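Local coordinates for porin (Rhodobacter blasticus, PDB 3PRN), which forms trimeric beta-barrel channels in the bacterial outer membrane through which small hydrophilic solutes and ions diffuse passively, at the interface of chains A and B. Numbering follows the deposited sequence. Chains: chain A/B, Porin.

The three contacts are neighbouring patches of one subunit interface in the porin homotrimer. The centres of their C-alpha atoms lie about 12 Å apart for contact 1 and contact 2, 13 Å for contact 1 and contact 3, and 14 Å for contact 2 and contact 3. Contacts 1 and 2 share A:Ala49, contacts 2 and 3 A:Phe71. Strands 25-39 and 46-56 of chain A serve contacts 1 and 2; strand 25-39 of chain B serves contacts 1 and 3, while chain B enters contact 2 through strands 265-273 and 279-288. The two chains present different sets of residues, as expected of a cyclic trimer rather than a two-fold dimer.

Contact 1: the interface of chains A and B. Residues chain A 35, 49-51, 67, 69; chain B 31, 33, 53, 55, 64.
The indole of B:Trp55 turns one face to A:Ala69, whose backbone N stands 3.8 Å above the plane, over the ring centre. The methyl CB of A:Ala69 lies toward the benzo part, 3.6 Å from CE3 of B:Trp55. In this Gram-negative porin the patch joins two beta-barrels of the homotrimer. A small residue suits position 69 because backbone and methyl can both approach the ring, and the same methyl also meets CB of B:Leu31 at 3.8 Å.

B:Leu31 has CG anti to its backbone N (chi1 167°), and its two branches part between different partners. CD1 touches CB of A:Ala49 at 3.7 Å, while CD2 packs on CB of A:Leu51 and on the A:Ala69 methyl. A:Leu51 is forked in the same way: its CD2 meets CD1 of B:Ile33 at 4.0 Å, and its CD1 points tip to tip at B:Thr64. CD1 of B:Ile33, its delta-methyl, also reaches the branch methyl CG2 of A:Ile35, 3.9 Å away. Branched aliphatic chains suit this seam, since a forked chain can touch more than one partner, as both leucines do.

At the loop end, the hydroxyl OG1 of B:Thr64 donates a hydrogen bond of 2.8 Å to the carbonyl O of A:Asn67, with a C=O...donor angle of 161°, close to the carbonyl axis. A:Leu51 CD1 lies 3.6 Å from that OG1, an apolar methyl packed against the polar link. Threonine serves both needs here, a hydroxyl for the carbonyl and a carbon beside the leucine.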
ATOM      1  N   ILE A  35      -0.603   6.663   7.525  1.00 19.00           N
ATOM      2  CA  ILE A  35      -1.609   5.769   8.131  1.00 18.79           C
ATOM      3  C   ILE A  35      -1.156   5.646   9.587  1.00 19.90           C
ATOM      4  O   ILE A  35      -0.023   5.199   9.829  1.00 18.98           O
ATOM      5  CB  ILE A  35      -1.556   4.408   7.438  1.00 21.26           C
ATOM      6  CG1 ILE A  35      -1.758   4.639   5.930  1.00 22.23           C
ATOM      7  CG2 ILE A  35      -2.568   3.469   8.060  1.00 22.27           C
ATOM      8  CD1 ILE A  35      -1.746   3.315   5.206  1.00 26.19           C
ATOM      9  N   ALA A  49       1.273   3.490  16.063  1.00 19.21           N
ATOM     10  CA  ALA A  49       2.099   2.911  15.012  1.00 20.13           C
ATOM     11  C   ALA A  49       1.839   3.767  13.761  1.00 20.02           C
ATOM     12  O   ALA A  49       0.710   4.261  13.597  1.00 21.52           O
ATOM     13  CB  ALA A  49       1.910   1.440  14.756  1.00 18.37           C
ATOM     14  N   LYS A  50       2.846   4.017  12.928  1.00 19.42           N
ATOM     15  CA  LYS A  50       2.583   4.749  11.711  1.00 19.23           C
ATOM     16  C   LYS A  50       3.343   4.151  10.519  1.00 19.55           C
ATOM     17  O   LYS A  50       4.462   3.618  10.627  1.00 16.72           O
ATOM     18  CB  LYS A  50       2.894   6.197  11.910  1.00 23.11           C
ATOM     19  CG  LYS A  50       4.066   6.777  11.127  1.00 28.14           C
ATOM     20  CD  LYS A  50       3.954   8.311  11.002  1.00 32.26           C
ATOM     21  CE  LYS A  50       5.262   9.052  11.292  1.00 33.67           C
ATOM     22  NZ  LYS A  50       5.105  10.517  11.333  1.00 34.40           N
ATOM     23  N   LEU A  51       2.670   4.279   9.390  1.00 18.60           N
ATOM     24  CA  LEU A  51       3.208   3.830   8.115  1.00 19.23           C
ATOM     25  C   LEU A  51       3.025   5.020   7.132  1.00 19.94           C
ATOM     26  O   LEU A  51       1.978   5.715   7.207  1.00 20.03           O
ATOM     27  CB  LEU A  51       2.473   2.608   7.607  1.00 20.18           C
ATOM     28  CG  LEU A  51       3.038   1.900   6.397  1.00 24.78           C
ATOM     29  CD1 LEU A  51       4.359   1.215   6.723  1.00 24.68           C
ATOM     30  CD2 LEU A  51       2.060   0.866   5.866  1.00 26.60           C
ATOM     31  N   ASN A  67       6.651   2.436   3.707  1.00 16.71           N
ATOM     32  CA  ASN A  67       8.014   2.486   4.255  1.00 16.86           C
ATOM     33  C   ASN A  67       8.124   1.487   5.434  1.00 17.79           C
ATOM     34  O   ASN A  67       7.247   0.599   5.579  1.00 17.92           O
ATOM     35  CB  ASN A  67       8.409   3.901   4.655  1.00 15.05           C
ATOM     36  CG  ASN A  67       7.586   4.493   5.755  1.00 14.68           C
ATOM     37  OD1 ASN A  67       6.539   3.929   6.111  1.00 13.57           O
ATOM     38  ND2 ASN A  67       7.971   5.624   6.320  1.00 15.12           N
ATOM     39  N   ALA A  69       7.960   0.625   9.530  1.00 16.99           N
ATOM     40  CA  ALA A  69       7.080   1.141  10.561  1.00 17.75           C
ATOM     41  C   ALA A  69       7.819   1.863  11.685  1.00 18.08           C
ATOM     42  O   ALA A  69       9.003   1.617  11.944  1.00 17.58           O
ATOM     43  CB  ALA A  69       6.360  -0.056  11.277  1.00 19.76           C
TER
ATOM     44  N   LEU B  31       4.130  -4.461  12.215  1.00 16.07           N
ATOM     45  CA  LEU B  31       2.948  -3.624  12.043  1.00 16.82           C
ATOM     46  C   LEU B  31       2.000  -4.382  11.092  1.00 17.41           C
ATOM     47  O   LEU B  31       2.478  -4.780   9.991  1.00 17.26           O
ATOM     48  CB  LEU B  31       3.295  -2.256  11.498  1.00 18.45           C
ATOM     49  CG  LEU B  31       2.085  -1.436  10.995  1.00 20.15           C
ATOM     50  CD1 LEU B  31       1.170  -1.152  12.173  1.00 21.99           C
ATOM     51  CD2 LEU B  31       2.567  -0.130  10.394  1.00 21.23           C
ATOM     52  N   ILE B  33      -1.741  -4.155   9.099  1.00 15.90           N
ATOM     53  CA  ILE B  33      -2.950  -3.444   8.761  1.00 17.12           C
ATOM     54  C   ILE B  33      -3.817  -4.326   7.870  1.00 18.50           C
ATOM     55  O   ILE B  33      -3.324  -4.772   6.827  1.00 17.91           O
ATOM     56  CB  ILE B  33      -2.652  -2.128   7.999  1.00 19.87           C
ATOM     57  CG1 ILE B  33      -1.941  -1.105   8.886  1.00 22.73           C
ATOM     58  CG2 ILE B  33      -3.918  -1.436   7.488  1.00 18.90           C
ATOM     59  CD1 ILE B  33      -1.093  -0.117   8.093  1.00 28.78           C
ATOM     60  N   MET B  53      -1.443  -5.510   4.724  1.00 16.90           N
ATOM     61  CA  MET B  53      -0.167  -4.820   4.582  1.00 17.24           C
ATOM     62  C   MET B  53       0.546  -5.080   5.927  1.00 17.14           C
ATOM     63  O   MET B  53       0.081  -4.703   6.986  1.00 17.78           O
ATOM     64  CB  MET B  53      -0.282  -3.302   4.366  1.00 18.91           C
ATOM     65  CG  MET B  53      -0.915  -3.054   2.958  1.00 22.42           C
ATOM     66  SD  MET B  53      -1.121  -1.219   2.758  1.00 27.49           S
ATOM     67  CE  MET B  53       0.565  -0.865   2.267  1.00 27.04           C
ATOM     68  N   TRP B  55       4.393  -5.393   7.914  1.00 16.18           N
ATOM     69  CA  TRP B  55       5.820  -5.152   7.929  1.00 16.16           C
ATOM     70  C   TRP B  55       6.393  -5.863   9.177  1.00 16.24           C
ATOM     71  O   TRP B  55       5.801  -5.801  10.277  1.00 15.27           O
ATOM     72  CB  TRP B  55       6.101  -3.615   8.030  1.00 16.48           C
ATOM     73  CG  TRP B  55       7.591  -3.352   8.174  1.00 18.14           C
ATOM     74  CD1 TRP B  55       8.513  -3.233   7.166  1.00 17.61           C
ATOM     75  CD2 TRP B  55       8.309  -3.177   9.410  1.00 16.95           C
ATOM     76  NE1 TRP B  55       9.744  -2.985   7.696  1.00 18.79           N
ATOM     77  CE2 TRP B  55       9.670  -2.964   9.068  1.00 18.62           C
ATOM     78  CE3 TRP B  55       7.957  -3.240  10.758  1.00 16.54           C
ATOM     79  CZ2 TRP B  55      10.668  -2.806  10.035  1.00 17.32           C
ATOM     80  CZ3 TRP B  55       8.933  -3.061  11.728  1.00 16.61           C
ATOM     81  CH2 TRP B  55      10.308  -2.844  11.345  1.00 18.81           C
ATOM     82  N   THR B  64       6.891  -1.860   2.709  1.00 17.75           N
ATOM     83  CA  THR B  64       5.703  -2.668   3.006  1.00 17.68           C
ATOM     84  C   THR B  64       4.811  -2.659   1.752  1.00 17.68           C
ATOM     85  O   THR B  64       4.635  -1.555   1.151  1.00 16.78           O
ATOM     86  CB  THR B  64       4.898  -1.990   4.147  1.00 18.55           C
ATOM     87  OG1 THR B  64       5.793  -1.770   5.256  1.00 16.29           O
ATOM     88  CG2 THR B  64       3.737  -2.853   4.694  1.00 15.61           C
TER

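Contact 2: the interface of chains A and B. Residues chain A 39, 47-49, 71; chain B 264-265, 285, 287-289.
A:Thr39 (phi/psi -126/113°) and B:Asp288 both have extended strand backbones where they meet at this part of the trimer's subunit interface. The carbonyl O of B:Asp288 receives a hydrogen bond from the hydroxyl OG1 of A:Thr39 at 2.7 Å, the hydroxyl standing above the carbonyl plane, 58° out of it. The threonine has OG1 beside its own backbone N, which leaves its methyl CG2 to pack on CG2 of B:Val265 at 3.7 Å. A beta-branched residue with one polar arm thus fits a place that needs both a donor and a methyl.

B:Phe287 offers a ring face to chain A. CB of A:Phe47 sits over it, 3.6 Å from the ring centroid and offset toward the rim, a CH-pi contact. Farther out, CZ of B:Phe287 comes to 3.4 Å from the carbonyl O of A:Gly48; with no side chain, the glycine lets the ring lie along its backbone. The A:Phe47 ring itself continues past B:Phe287 to the valines: its CE1 touches CG1 of B:Val265 at 3.7 Å, and its CE2 lies 4.1 Å from CG1 of B:Val285, whose side chain it crosses at about a right angle.

The patch sets strands 25-39 and 46-56 of chain A against strands 265-273 and 279-288 of chain B, near the C-terminus of chain B.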
ATOM      1  N   THR A  39      -3.958   3.389  20.060  1.00 21.61           N
ATOM      2  CA  THR A  39      -4.711   2.690  21.083  1.00 22.77           C
ATOM      3  C   THR A  39      -4.557   3.572  22.346  1.00 23.32           C
ATOM      4  O   THR A  39      -3.445   3.705  22.863  1.00 22.54           O
ATOM      5  CB  THR A  39      -4.084   1.301  21.357  1.00 24.78           C
ATOM      6  OG1 THR A  39      -3.985   0.558  20.099  1.00 27.50           O
ATOM      7  CG2 THR A  39      -4.946   0.489  22.313  1.00 24.70           C
ATOM      8  N   PHE A  47      -0.546   4.233  22.816  1.00 21.82           N
ATOM      9  CA  PHE A  47       0.307   3.438  21.957  1.00 21.42           C
ATOM     10  C   PHE A  47      -0.041   3.804  20.501  1.00 21.47           C
ATOM     11  O   PHE A  47      -1.211   4.022  20.194  1.00 20.94           O
ATOM     12  CB  PHE A  47       0.184   1.927  22.107  1.00 21.85           C
ATOM     13  CG  PHE A  47       0.578   1.477  23.499  1.00 24.52           C
ATOM     14  CD1 PHE A  47      -0.326   1.590  24.539  1.00 25.24           C
ATOM     15  CD2 PHE A  47       1.854   0.957  23.733  1.00 26.10           C
ATOM     16  CE1 PHE A  47       0.055   1.175  25.823  1.00 27.21           C
ATOM     17  CE2 PHE A  47       2.212   0.530  24.993  1.00 26.36           C
ATOM     18  CZ  PHE A  47       1.306   0.651  26.048  1.00 25.10           C
ATOM     19  N   GLY A  48       0.971   3.909  19.656  1.00 20.94           N
ATOM     20  CA  GLY A  48       0.713   4.247  18.262  1.00 20.26           C
ATOM     21  C   GLY A  48       1.702   3.567  17.324  1.00 20.21           C
ATOM     22  O   GLY A  48       2.815   3.134  17.664  1.00 20.45           O
ATOM     23  N   ALA A  49       1.273   3.490  16.063  1.00 19.21           N
ATOM     24  CA  ALA A  49       2.099   2.911  15.012  1.00 20.13           C
ATOM     25  C   ALA A  49       1.839   3.767  13.761  1.00 20.02           C
ATOM     26  O   ALA A  49       0.710   4.261  13.597  1.00 21.52           O
ATOM     27  CB  ALA A  49       1.910   1.440  14.756  1.00 18.37           C
ATOM     28  N   PHE A  71       6.836   2.905  15.839  1.00 18.64           N
ATOM     29  CA  PHE A  71       5.995   2.612  16.963  1.00 18.35           C
ATOM     30  C   PHE A  71       6.305   3.600  18.102  1.00 19.13           C
ATOM     31  O   PHE A  71       7.455   3.966  18.293  1.00 19.07           O
ATOM     32  CB  PHE A  71       6.176   1.197  17.546  1.00 17.53           C
ATOM     33  CG  PHE A  71       6.147   0.129  16.482  1.00 18.20           C
ATOM     34  CD1 PHE A  71       7.290  -0.169  15.773  1.00 17.88           C
ATOM     35  CD2 PHE A  71       4.956  -0.515  16.162  1.00 17.82           C
ATOM     36  CE1 PHE A  71       7.292  -1.129  14.737  1.00 17.93           C
ATOM     37  CE2 PHE A  71       4.968  -1.517  15.164  1.00 19.16           C
ATOM     38  CZ  PHE A  71       6.131  -1.806  14.455  1.00 18.20           C
TER
ATOM     39  N   GLY B 264      -7.312  -4.190  24.660  1.00 27.17           N
ATOM     40  CA  GLY B 264      -6.477  -4.028  23.484  1.00 26.81           C
ATOM     41  C   GLY B 264      -4.967  -3.821  23.711  1.00 26.36           C
ATOM     42  O   GLY B 264      -4.202  -3.654  22.750  1.00 26.67           O
ATOM     43  N   VAL B 265      -4.494  -3.804  24.942  1.00 25.32           N
ATOM     44  CA  VAL B 265      -3.030  -3.689  25.165  1.00 24.51           C
ATOM     45  C   VAL B 265      -2.532  -4.865  26.022  1.00 26.18           C
ATOM     46  O   VAL B 265      -2.980  -5.033  27.177  1.00 25.41           O
ATOM     47  CB  VAL B 265      -2.615  -2.390  25.847  1.00 22.89           C
ATOM     48  CG1 VAL B 265      -1.092  -2.316  26.061  1.00 21.97           C
ATOM     49  CG2 VAL B 265      -2.977  -1.147  25.036  1.00 22.57           C
ATOM     50  N   VAL B 285       5.167  -5.868  23.947  1.00 20.23           N
ATOM     51  CA  VAL B 285       3.774  -5.386  23.973  1.00 21.36           C
ATOM     52  C   VAL B 285       3.126  -5.482  22.611  1.00 20.40           C
ATOM     53  O   VAL B 285       3.770  -5.276  21.582  1.00 21.23           O
ATOM     54  CB  VAL B 285       3.666  -3.882  24.258  1.00 23.50           C
ATOM     55  CG1 VAL B 285       2.599  -3.539  25.299  1.00 23.36           C
ATOM     56  CG2 VAL B 285       4.961  -3.252  24.746  1.00 25.85           C
ATOM     57  N   PHE B 287      -0.515  -3.978  20.839  1.00 19.41           N
ATOM     58  CA  PHE B 287      -1.644  -3.096  20.979  1.00 19.23           C
ATOM     59  C   PHE B 287      -2.495  -3.187  19.693  1.00 20.38           C
ATOM     60  O   PHE B 287      -1.979  -3.155  18.590  1.00 18.57           O
ATOM     61  CB  PHE B 287      -1.235  -1.678  21.308  1.00 18.27           C
ATOM     62  CG  PHE B 287      -0.187  -1.075  20.394  1.00 20.03           C
ATOM     63  CD1 PHE B 287       1.151  -1.364  20.549  1.00 19.80           C
ATOM     64  CD2 PHE B 287      -0.595  -0.242  19.360  1.00 19.48           C
ATOM     65  CE1 PHE B 287       2.127  -0.743  19.741  1.00 22.18           C
ATOM     66  CE2 PHE B 287       0.360   0.354  18.537  1.00 22.11           C
ATOM     67  CZ  PHE B 287       1.705   0.105  18.733  1.00 21.31           C
ATOM     68  N   ASP B 288      -3.805  -3.340  19.863  1.00 19.64           N
ATOM     69  CA  ASP B 288      -4.740  -3.536  18.792  1.00 20.90           C
ATOM     70  C   ASP B 288      -5.431  -2.202  18.485  1.00 21.02           C
ATOM     71  O   ASP B 288      -5.676  -1.446  19.436  1.00 20.99           O
ATOM     72  CB  ASP B 288      -5.804  -4.580  19.197  1.00 25.86           C
ATOM     73  CG  ASP B 288      -5.170  -5.960  19.077  1.00 31.46           C
ATOM     74  OD1 ASP B 288      -4.420  -6.402  20.025  1.00 37.24           O
ATOM     75  OD2 ASP B 288      -5.343  -6.657  18.010  1.00 36.44           O
ATOM     76  N   PHE B 289      -5.602  -1.878  17.213  1.00 20.68           N
ATOM     77  CA  PHE B 289      -6.223  -0.620  16.849  1.00 21.62           C
ATOM     78  C   PHE B 289      -7.169  -0.785  15.674  1.00 22.65           C
ATOM     79  O   PHE B 289      -7.792   0.288  15.360  1.00 24.18           O
ATOM     80  CB  PHE B 289      -5.200   0.488  16.587  1.00 22.99           C
ATOM     81  CG  PHE B 289      -4.051   0.092  15.696  1.00 21.87           C
ATOM     82  CD1 PHE B 289      -4.263  -0.240  14.381  1.00 21.57           C
ATOM     83  CD2 PHE B 289      -2.784   0.008  16.255  1.00 23.00           C
ATOM     84  CE1 PHE B 289      -3.168  -0.650  13.573  1.00 23.80           C
ATOM     85  CE2 PHE B 289      -1.700  -0.375  15.471  1.00 23.96           C
ATOM     86  CZ  PHE B 289      -1.913  -0.743  14.128  1.00 22.43           C
ATOM     87  OXT PHE B 289      -7.282  -1.882  15.084  1.00 22.65           O
TER

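Contact 3: the interface of chains A and B. Residues chain A 71, 82, 131, 133, 153; chain B 10, 27, 29.
The carboxamide of A:Gln153 pairs with the backbone of B:Ile27, which its one acceptor and one donor suit. OE1 accepts from the backbone N of B:Ile27 at 3.0 Å (161° at H), and NE2 donates to the carbonyl O of the same residue at 2.9 Å (165° at H). That O lies near the amide plane of A:Gln153. An alanine in place of A:Gln153 would probably leave the N and O of B:Ile27 without these partners across the interface.

A water bridges the B:Ile27 O (2.9 Å from the water O), OD1 of A:Asn131 and the hydroxyl OG of B:Ser29. The other arm of A:Asn131, ND2, lies 3.6 Å from CD1 of B:Ile27, and its amide therefore touches both the water and the aliphatic chain.

Beyond them, A:Val82 splits its methyls between two partners. CG2 packs on CG2 of B:Ile27 at 3.7 Å; CG1, placed between the backbone N and carbonyl carbon (chi1 52°), sits over a face of B:Phe10. A:Phe71 slides past B:Phe10 in the opposite direction, its CB 3.6 Å from CD2, while small B:Ser29 admits its ring and offers the water a hydroxyl.

This part of the trimer interface brings strands 70-75, 78-83 and 131-138 of chain A and the loop residue A:Gln153 against strands 2-15 and 25-39 of chain B.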
ATOM      1  N   PHE A  71       6.836   2.905  15.839  1.00 18.64           N
ATOM      2  CA  PHE A  71       5.995   2.612  16.963  1.00 18.35           C
ATOM      3  C   PHE A  71       6.305   3.600  18.102  1.00 19.13           C
ATOM      4  O   PHE A  71       7.455   3.966  18.293  1.00 19.07           O
ATOM      5  CB  PHE A  71       6.176   1.197  17.546  1.00 17.53           C
ATOM      6  CG  PHE A  71       6.147   0.129  16.482  1.00 18.20           C
ATOM      7  CD1 PHE A  71       7.290  -0.169  15.773  1.00 17.88           C
ATOM      8  CD2 PHE A  71       4.956  -0.515  16.162  1.00 17.82           C
ATOM      9  CE1 PHE A  71       7.292  -1.129  14.737  1.00 17.93           C
ATOM     10  CE2 PHE A  71       4.968  -1.517  15.164  1.00 19.16           C
ATOM     11  CZ  PHE A  71       6.131  -1.806  14.455  1.00 18.20           C
ATOM     12  N   VAL A  82      10.260   3.691  18.591  1.00 21.74           N
ATOM     13  CA  VAL A  82      11.153   2.635  18.153  1.00 21.08           C
ATOM     14  C   VAL A  82      10.961   2.325  16.671  1.00 21.24           C
ATOM     15  O   VAL A  82       9.802   2.521  16.151  1.00 20.25           O
ATOM     16  CB  VAL A  82      10.927   1.358  18.991  0.50 22.00           C
ATOM     17  CG1 VAL A  82       9.476   0.915  19.039  0.50 21.15           C
ATOM     18  CG2 VAL A  82      11.782   0.204  18.512  0.50 22.71           C
ATOM     19  N   ASN A 131      17.360   0.182  12.790  1.00 22.61           N
ATOM     20  CA  ASN A 131      16.461   0.333  13.933  1.00 22.53           C
ATOM     21  C   ASN A 131      16.916   1.430  14.879  1.00 22.75           C
ATOM     22  O   ASN A 131      18.096   1.509  15.259  1.00 23.25           O
ATOM     23  CB  ASN A 131      16.345  -1.009  14.682  1.00 22.83           C
ATOM     24  CG  ASN A 131      15.199  -0.970  15.671  1.00 25.89           C
ATOM     25  OD1 ASN A 131      14.054  -1.110  15.241  1.00 27.41           O
ATOM     26  ND2 ASN A 131      15.488  -0.767  16.952  1.00 25.75           N
ATOM     27  N   ILE A 133      15.864   4.148  18.366  1.00 23.08           N
ATOM     28  CA  ILE A 133      15.062   4.391  19.563  1.00 23.97           C
ATOM     29  C   ILE A 133      15.093   5.914  19.759  1.00 24.24           C
ATOM     30  O   ILE A 133      16.163   6.534  19.583  1.00 23.68           O
ATOM     31  CB  ILE A 133      15.609   3.707  20.809  0.50 24.75           C
ATOM     32  CG1 ILE A 133      15.953   2.249  20.530  0.50 26.33           C
ATOM     33  CG2 ILE A 133      14.667   3.856  21.991  0.50 25.38           C
ATOM     34  CD1 ILE A 133      16.762   1.557  21.622  0.50 26.27           C
ATOM     35  N   GLN A 153      21.002  -3.586  13.255  1.00 24.50           N
ATOM     36  CA  GLN A 153      20.841  -4.131  14.586  1.00 26.09           C
ATOM     37  C   GLN A 153      21.100  -5.612  14.732  1.00 26.23           C
ATOM     38  O   GLN A 153      21.187  -6.091  15.883  1.00 26.49           O
ATOM     39  CB  GLN A 153      19.422  -3.788  15.134  1.00 24.89           C
ATOM     40  CG  GLN A 153      18.346  -4.735  14.545  1.00 25.85           C
ATOM     41  CD  GLN A 153      17.096  -4.745  15.439  1.00 26.62           C
ATOM     42  OE1 GLN A 153      17.185  -4.493  16.648  1.00 24.14           O
ATOM     43  NE2 GLN A 153      15.946  -5.058  14.853  1.00 26.04           N
TER
ATOM     44  N   PHE B  10       5.986  -4.636  19.659  1.00 19.91           N
ATOM     45  CA  PHE B  10       7.459  -4.468  19.645  1.00 20.81           C
ATOM     46  C   PHE B  10       8.016  -4.994  20.970  1.00 20.99           C
ATOM     47  O   PHE B  10       7.266  -4.998  21.966  1.00 20.58           O
ATOM     48  CB  PHE B  10       7.824  -2.997  19.375  1.00 21.17           C
ATOM     49  CG  PHE B  10       7.364  -2.006  20.409  1.00 23.46           C
ATOM     50  CD1 PHE B  10       8.070  -1.838  21.580  1.00 26.21           C
ATOM     51  CD2 PHE B  10       6.229  -1.228  20.227  1.00 24.72           C
ATOM     52  CE1 PHE B  10       7.661  -0.947  22.566  1.00 27.08           C
ATOM     53  CE2 PHE B  10       5.853  -0.308  21.194  1.00 25.13           C
ATOM     54  CZ  PHE B  10       6.545  -0.166  22.352  1.00 24.80           C
ATOM     55  N   ILE B  27      15.645  -6.039  18.723  1.00 22.14           N
ATOM     56  CA  ILE B  27      14.291  -5.468  18.902  1.00 21.78           C
ATOM     57  C   ILE B  27      13.431  -5.957  17.762  1.00 21.53           C
ATOM     58  O   ILE B  27      13.696  -5.614  16.577  1.00 22.36           O
ATOM     59  CB  ILE B  27      14.272  -3.945  18.944  1.00 23.97           C
ATOM     60  CG1 ILE B  27      14.918  -3.569  20.317  1.00 24.44           C
ATOM     61  CG2 ILE B  27      12.882  -3.329  18.867  1.00 21.78           C
ATOM     62  CD1 ILE B  27      15.401  -2.135  20.305  1.00 26.52           C
ATOM     63  N   SER B  29       9.785  -6.385  15.875  1.00 18.44           N
ATOM     64  CA  SER B  29       8.512  -5.659  15.851  1.00 17.87           C
ATOM     65  C   SER B  29       7.745  -5.940  14.578  1.00 17.28           C
ATOM     66  O   SER B  29       8.308  -6.441  13.598  1.00 16.88           O
ATOM     67  CB  SER B  29       8.814  -4.155  16.006  1.00 19.05           C
ATOM     68  OG  SER B  29       9.626  -3.725  14.959  1.00 21.69           O
TER
HETATM   69  O   HOH W   1      12.242  -3.475  15.314  1.00 26.53           O